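Local coordinates for protein putative transcriptional regulator (Bacillus cytotoxicus NVH 391-98, PDB 3K4H) that probably regulates transcription as a LacI-family protein, holding a glucose-containing glycan in the cleft between the two lobes of its periplasmic-binding-protein-like core, at residues Q24-P29 / N228-S233; L13-S18 / E30-I35. All coordinates share one frame; numbering follows the deposited sequence.

In the fold
Both contacts draw on helix 27-41, and their centres lie 12 Å apart. Contact 1 (24-29 with 228-233) brings the start of that helix up to the loop after strand 223-227, across the cleft between the lobes, where the two glucose units bind. Contact 2 (13-18 with 30-35) seats the following turns of the helix on strand 10-14, inside one lobe. F28 joins them: F28 CD2 packs on M15 CE at 3.4 Å and F28 CZ on P16 CD at 4.0 Å, while the same ring borders the chain C glucose. M15 itself stays back from the sugar, its side chain about 8 Å from a glucose.

Contact 1: Q24-P29 / N228-S233; sequences QNPFFP and NNALLS. With GLC (alpha-D-glucopyranose), chain C; GLC (alpha-D-glucopyranose), chain B.
P26 and A230 meet across the cleft, P26 CG lying 4.0 Å from A230 CB, while F27 and N228 come together beside the sugar. The F27 ring packs on the sugar, C4 of the chain C glucose lying 3.8 Å above its plane, over the centre, and F27 CE1 is 3.6 Å from the glucose C6. The same ring also borders the chain B glucose, meeting its O5 obliquely. The N228 side chain borders the chain C glucose from the other lobe. F28 CE1 reaches that glucose's O2 at 3.5 Å. The two phenylalanines are set against each other, F27 CD2 standing over the centre of the F28 ring with F28 CD2 at the edge of the F27 ring.

Behind them, N25 OD1 makes a capping bond in the turn that leads into helix 27-41, accepting from F27 N at 2.8 Å with an N-H...O angle of 166°. With CG anti to the backbone N (chi1 -174°), N25 also turns ND2 to D200, which itself binds the sugar. In the facing loop, A230 O accepts from both S233 N and S233 OG. This is the interlobe sugar cleft of a periplasmic-binding-protein-like fold, with aromatic rings packed against the glucose.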
loop_
_atom_site.group_PDB
_atom_site.type_symbol
_atom_site.label_atom_id
_atom_site.label_comp_id
_atom_site.label_asym_id
_atom_site.label_seq_id
_atom_site.Cartn_x
_atom_site.Cartn_y
_atom_site.Cartn_z
ATOM N N GLN A 24 -19.360 2.044 20.660
ATOM C CA GLN A 24 -19.681 0.694 21.070
ATOM C C GLN A 24 -18.721 -0.219 20.356
ATOM O O GLN A 24 -18.600 -1.398 20.693
ATOM C CB GLN A 24 -21.089 0.338 20.663
ATOM C CG GLN A 24 -22.100 0.654 21.660
ATOM C CD GLN A 24 -23.488 0.693 21.059
ATOM O OE1 GLN A 24 -24.489 0.579 21.772
ATOM N NE2 GLN A 24 -23.562 0.871 19.747
ATOM N N ASN A 25 -18.069 0.325 19.338
ATOM C CA ASN A 25 -17.078 -0.418 18.602
ATOM C C ASN A 25 -15.688 -0.046 19.084
ATOM O O ASN A 25 -15.312 1.115 19.015
ATOM C CB ASN A 25 -17.213 -0.176 17.099
ATOM C CG ASN A 25 -16.275 -1.047 16.314
ATOM O OD1 ASN A 25 -15.180 -1.333 16.778
ATOM N ND2 ASN A 25 -16.694 -1.499 15.152
ATOM N N PRO A 26 -14.899 -1.019 19.573
ATOM C CA PRO A 26 -13.657 -0.489 20.187
ATOM C C PRO A 26 -12.677 0.088 19.184
ATOM O O PRO A 26 -11.709 0.715 19.602
ATOM C CB PRO A 26 -13.065 -1.674 20.951
ATOM C CG PRO A 26 -13.762 -2.874 20.430
ATOM C CD PRO A 26 -15.072 -2.468 19.783
ATOM N N PHE A 27 -12.924 -0.073 17.881
ATOM C CA PHE A 27 -12.062 0.605 16.918
ATOM C C PHE A 27 -11.918 2.123 17.201
ATOM O O PHE A 27 -10.798 2.699 17.116
ATOM C CB PHE A 27 -12.517 0.400 15.477
ATOM C CG PHE A 27 -11.652 1.114 14.476
ATOM C CD1 PHE A 27 -10.509 0.511 13.971
ATOM C CD2 PHE A 27 -11.948 2.408 14.077
ATOM C CE1 PHE A 27 -9.669 1.184 13.069
ATOM C CE2 PHE A 27 -11.104 3.093 13.179
ATOM C CZ PHE A 27 -9.966 2.467 12.677
ATOM N N PHE A 28 -13.037 2.765 17.520
ATOM C CA PHE A 28 -13.074 4.214 17.589
ATOM C C PHE A 28 -12.380 4.901 18.765
ATOM O O PHE A 28 -11.629 5.855 18.536
ATOM C CB PHE A 28 -14.468 4.730 17.304
ATOM C CG PHE A 28 -14.928 4.364 15.940
ATOM C CD1 PHE A 28 -15.763 3.260 15.738
ATOM C CD2 PHE A 28 -14.457 5.060 14.824
ATOM C CE1 PHE A 28 -16.155 2.885 14.439
ATOM C CE2 PHE A 28 -14.853 4.705 13.530
ATOM C CZ PHE A 28 -15.692 3.607 13.338
ATOM N N PRO A 29 -12.582 4.421 20.011
ATOM C CA PRO A 29 -11.846 5.091 21.096
ATOM C C PRO A 29 -10.344 4.946 20.893
ATOM O O PRO A 29 -9.578 5.815 21.328
ATOM C CB PRO A 29 -12.285 4.331 22.339
ATOM C CG PRO A 29 -13.645 3.829 21.970
ATOM C CD PRO A 29 -13.580 3.465 20.529
ATOM N N ASN A 228 -8.656 -6.549 13.635
ATOM C CA ASN A 228 -8.579 -5.483 14.612
ATOM C C ASN A 228 -8.087 -5.690 16.024
ATOM O O ASN A 228 -7.766 -4.756 16.650
ATOM C CB ASN A 228 -9.998 -5.043 14.852
ATOM C CG ASN A 228 -10.546 -4.151 13.800
ATOM O OD1 ASN A 228 -11.658 -3.709 13.911
ATOM N ND2 ASN A 228 -9.793 -3.881 12.793
ATOM N N ASN A 229 -7.857 -6.872 16.508
ATOM C CA ASN A 229 -7.237 -6.957 17.799
ATOM C C ASN A 229 -7.850 -6.275 18.987
ATOM O O ASN A 229 -7.174 -5.695 19.773
ATOM C CB ASN A 229 -5.803 -6.575 17.696
ATOM C CG ASN A 229 -5.015 -7.060 18.831
ATOM O OD1 ASN A 229 -5.527 -7.644 19.738
ATOM N ND2 ASN A 229 -3.760 -6.810 18.795
ATOM N N ALA A 230 -9.136 -6.353 19.128
ATOM C CA ALA A 230 -9.791 -5.777 20.257
ATOM C C ALA A 230 -9.393 -6.471 21.494
ATOM O O ALA A 230 -9.181 -7.632 21.518
ATOM C CB ALA A 230 -11.203 -5.906 20.118
ATOM N N LEU A 231 -9.341 -5.748 22.568
ATOM C CA LEU A 231 -8.889 -6.307 23.791
ATOM C C LEU A 231 -9.740 -7.474 24.073
ATOM O O LEU A 231 -9.340 -8.396 24.689
ATOM C CB LEU A 231 -9.102 -5.300 24.878
ATOM C CG LEU A 231 -8.892 -5.811 26.278
ATOM C CD1 LEU A 231 -7.453 -5.756 26.563
ATOM C CD2 LEU A 231 -9.615 -4.971 27.241
ATOM N N LEU A 232 -10.963 -7.414 23.657
ATOM C CA LEU A 232 -11.877 -8.525 23.900
ATOM C C LEU A 232 -11.448 -9.799 23.177
ATOM O O LEU A 232 -11.702 -10.905 23.645
ATOM C CB LEU A 232 -13.297 -8.141 23.489
ATOM C CG LEU A 232 -14.074 -7.117 24.326
ATOM C CD1 LEU A 232 -15.051 -6.274 23.458
ATOM C CD2 LEU A 232 -14.789 -7.820 25.473
ATOM N N SER A 233 -10.792 -9.639 22.040
ATOM C CA SER A 233 -10.339 -10.791 21.290
ATOM C C SER A 233 -9.281 -11.594 22.051
ATOM O O SER A 233 -9.146 -12.786 21.810
ATOM C CB SER A 233 -9.823 -10.386 19.903
ATOM O OG SER A 233 -8.537 -9.780 19.982
HETATM C C1 GLC C . -14.503 -1.298 12.239
HETATM C C2 GLC C . -14.816 0.163 11.964
HETATM C C3 GLC C . -14.267 0.558 10.611
HETATM C C4 GLC C . -12.766 0.347 10.694
HETATM C C5 GLC C . -12.487 -1.152 10.819
HETATM C C6 GLC C . -10.977 -1.401 10.996
HETATM O O1 GLC C . -15.378 -2.099 11.488
HETATM O O2 GLC C . -16.210 0.349 11.963
HETATM O O3 GLC C . -14.627 1.894 10.317
HETATM O O4 GLC C . -12.100 0.858 9.561
HETATM O O5 GLC C . -13.177 -1.700 11.927
HETATM O O6 GLC C . -10.569 -2.651 10.488
HETATM C C1 GLC B . -11.242 1.980 9.735
HETATM C C2 GLC B . -11.654 2.994 8.689
HETATM C C3 GLC B . -11.428 2.342 7.336
HETATM C C4 GLC B . -9.954 1.930 7.171
HETATM C C5 GLC B . -9.505 1.080 8.337
HETATM C C6 GLC B . -8.018 0.846 8.225
HETATM O O2 GLC B . -13.020 3.294 8.865
HETATM O O3 GLC B . -11.921 3.236 6.362
HETATM O O4 GLC B . -9.777 1.061 6.098
HETATM O O5 GLC B . -9.861 1.676 9.580
HETATM O O6 GLC B . -7.866 -0.510 7.899
#

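Contact 2: L13-S18 / E30-I35; sequences LVMPSS and EVIRGI
L13 swings CG beside its backbone N (chi1 -50°) and runs on extended, which spreads its two methyl branches towards I32 and I35. M15, modelled as selenomethionine, takes the other course: its chain bends at chi2 (101°) and again at chi3, and the bends carry CE back to I32. These are the strand-to-helix contacts of a beta-alpha-beta crossover, in which strand 10-14 leads to helix 27-41 and then to strand 45-48, its parallel neighbour in the sheet.

Each branch of the leucine meets its own isoleucine. L13 CD1 lies 4.0 Å from I32 CG1, the two side chains crossing at a slant. L13 CD2 rests 4.0 Å from I35 CG2, and here the side chains pass each other in opposite directions. Because I32 and I35 are three residues apart, both point from the same side of the helix towards the strand, and L13 packs against the two of them. Everything across this interface is apolar and the contact is buried.

The surroundings extend the same core. I35 also touches L46 and I74, on the strands flanking 10-14; L13 packs on I74 as well, and M15 touches M48. V31, pointing towards the strand side too, packs on I247 and L76. At the cleft end of the interface, M15 crosses I32 at about a right angle, with M15 CE 3.9 Å from I32 CD1.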
loop_
_atom_site.group_PDB
_atom_site.type_symbol
_atom_site.label_atom_id
_atom_site.label_comp_id
_atom_site.label_asym_id
_atom_site.label_seq_id
_atom_site.Cartn_x
_atom_site.Cartn_y
_atom_site.Cartn_z
ATOM N N LEU A 13 -13.750 15.495 13.831
ATOM C CA LEU A 13 -13.792 14.079 13.609
ATOM C C LEU A 13 -15.153 13.752 13.076
ATOM O O LEU A 13 -16.155 14.252 13.594
ATOM C CB LEU A 13 -13.539 13.335 14.909
ATOM C CG LEU A 13 -12.338 13.737 15.744
ATOM C CD1 LEU A 13 -12.302 12.875 16.988
ATOM C CD2 LEU A 13 -11.006 13.644 14.970
ATOM N N VAL A 14 -15.197 12.922 12.042
ATOM C CA VAL A 14 -16.462 12.485 11.506
ATOM C C VAL A 14 -16.547 10.973 11.531
ATOM O O VAL A 14 -15.672 10.266 11.018
ATOM C CB VAL A 14 -16.705 13.035 10.092
ATOM C CG1 VAL A 14 -18.041 12.586 9.561
ATOM C CG2 VAL A 14 -16.649 14.538 10.101
HETATM N N MSE A 15 -17.614 10.492 12.164
HETATM C CA MSE A 15 -17.933 9.088 12.192
HETATM C C MSE A 15 -18.782 8.603 11.005
HETATM O O MSE A 15 -19.334 9.405 10.258
HETATM C CB MSE A 15 -18.632 8.796 13.490
HETATM C CG MSE A 15 -17.765 8.028 14.421
HETATM SE SE MSE A 15 -16.897 9.045 15.858
HETATM C CE MSE A 15 -15.135 8.310 15.501
ATOM N N PRO A 16 -18.885 7.287 10.815
ATOM C CA PRO A 16 -19.827 6.772 9.825
ATOM C C PRO A 16 -21.261 6.813 10.320
ATOM O O PRO A 16 -22.171 6.627 9.528
ATOM C CB PRO A 16 -19.402 5.331 9.627
ATOM C CG PRO A 16 -18.179 5.154 10.387
ATOM C CD PRO A 16 -18.035 6.216 11.359
ATOM N N SER A 17 -21.456 7.088 11.605
ATOM C CA SER A 17 -22.777 7.099 12.224
ATOM C C SER A 17 -22.692 7.673 13.651
ATOM O O SER A 17 -21.620 8.116 14.088
ATOM C CB SER A 17 -23.392 5.686 12.222
ATOM O OG SER A 17 -24.733 5.715 12.671
ATOM N N SER A 18 -23.818 7.672 14.366
ATOM C CA SER A 18 -23.906 8.328 15.680
ATOM C C SER A 18 -22.685 8.028 16.557
ATOM O O SER A 18 -22.261 6.869 16.651
ATOM C CB SER A 18 -25.199 7.916 16.409
ATOM O OG SER A 18 -25.225 6.522 16.704
ATOM N N GLU A 30 -9.918 3.865 20.235
ATOM C CA GLU A 30 -8.505 3.673 20.005
ATOM C C GLU A 30 -7.985 4.610 18.899
ATOM O O GLU A 30 -6.886 5.156 19.027
ATOM C CB GLU A 30 -8.226 2.216 19.679
ATOM C CG GLU A 30 -6.787 1.839 19.622
ATOM C CD GLU A 30 -6.101 1.880 20.975
ATOM O OE1 GLU A 30 -6.725 2.278 21.999
ATOM O OE2 GLU A 30 -4.909 1.509 21.002
ATOM N N VAL A 31 -8.783 4.829 17.839
ATOM C CA VAL A 31 -8.317 5.699 16.760
ATOM C C VAL A 31 -8.248 7.104 17.282
ATOM O O VAL A 31 -7.275 7.814 17.016
ATOM C CB VAL A 31 -9.135 5.573 15.451
ATOM C CG1 VAL A 31 -9.881 6.811 15.144
ATOM C CG2 VAL A 31 -8.207 5.275 14.288
ATOM N N ILE A 32 -9.253 7.474 18.082
ATOM C CA ILE A 32 -9.312 8.792 18.660
ATOM C C ILE A 32 -8.173 8.964 19.628
ATOM O O ILE A 32 -7.593 10.031 19.714
ATOM C CB ILE A 32 -10.644 9.056 19.348
ATOM C CG1 ILE A 32 -11.740 9.171 18.280
ATOM C CG2 ILE A 32 -10.562 10.347 20.140
ATOM C CD1 ILE A 32 -13.156 9.184 18.793
ATOM N N ARG A 33 -7.820 7.899 20.332
ATOM C CA ARG A 33 -6.735 7.955 21.282
ATOM C C ARG A 33 -5.407 8.252 20.572
ATOM O O ARG A 33 -4.522 8.891 21.131
ATOM C CB ARG A 33 -6.678 6.635 22.018
ATOM C CG ARG A 33 -5.769 6.588 23.220
ATOM C CD ARG A 33 -5.494 5.121 23.577
ATOM N NE ARG A 33 -4.091 5.002 23.936
ATOM C CZ ARG A 33 -3.289 4.014 23.554
ATOM N NH1 ARG A 33 -3.741 3.017 22.792
ATOM N NH2 ARG A 33 -2.027 4.039 23.941
ATOM N N GLY A 34 -5.266 7.792 19.336
ATOM C CA GLY A 34 -4.055 8.074 18.559
ATOM C C GLY A 34 -4.138 9.502 18.042
ATOM O O GLY A 34 -3.136 10.245 18.008
ATOM N N ILE A 35 -5.349 9.890 17.650
ATOM C CA ILE A 35 -5.569 11.198 17.066
ATOM C C ILE A 35 -5.158 12.246 18.106
ATOM O O ILE A 35 -4.351 13.149 17.821
ATOM C CB ILE A 35 -7.032 11.358 16.589
ATOM C CG1 ILE A 35 -7.198 10.687 15.223
ATOM C CG2 ILE A 35 -7.384 12.807 16.457
ATOM C CD1 ILE A 35 -8.609 10.276 14.874
#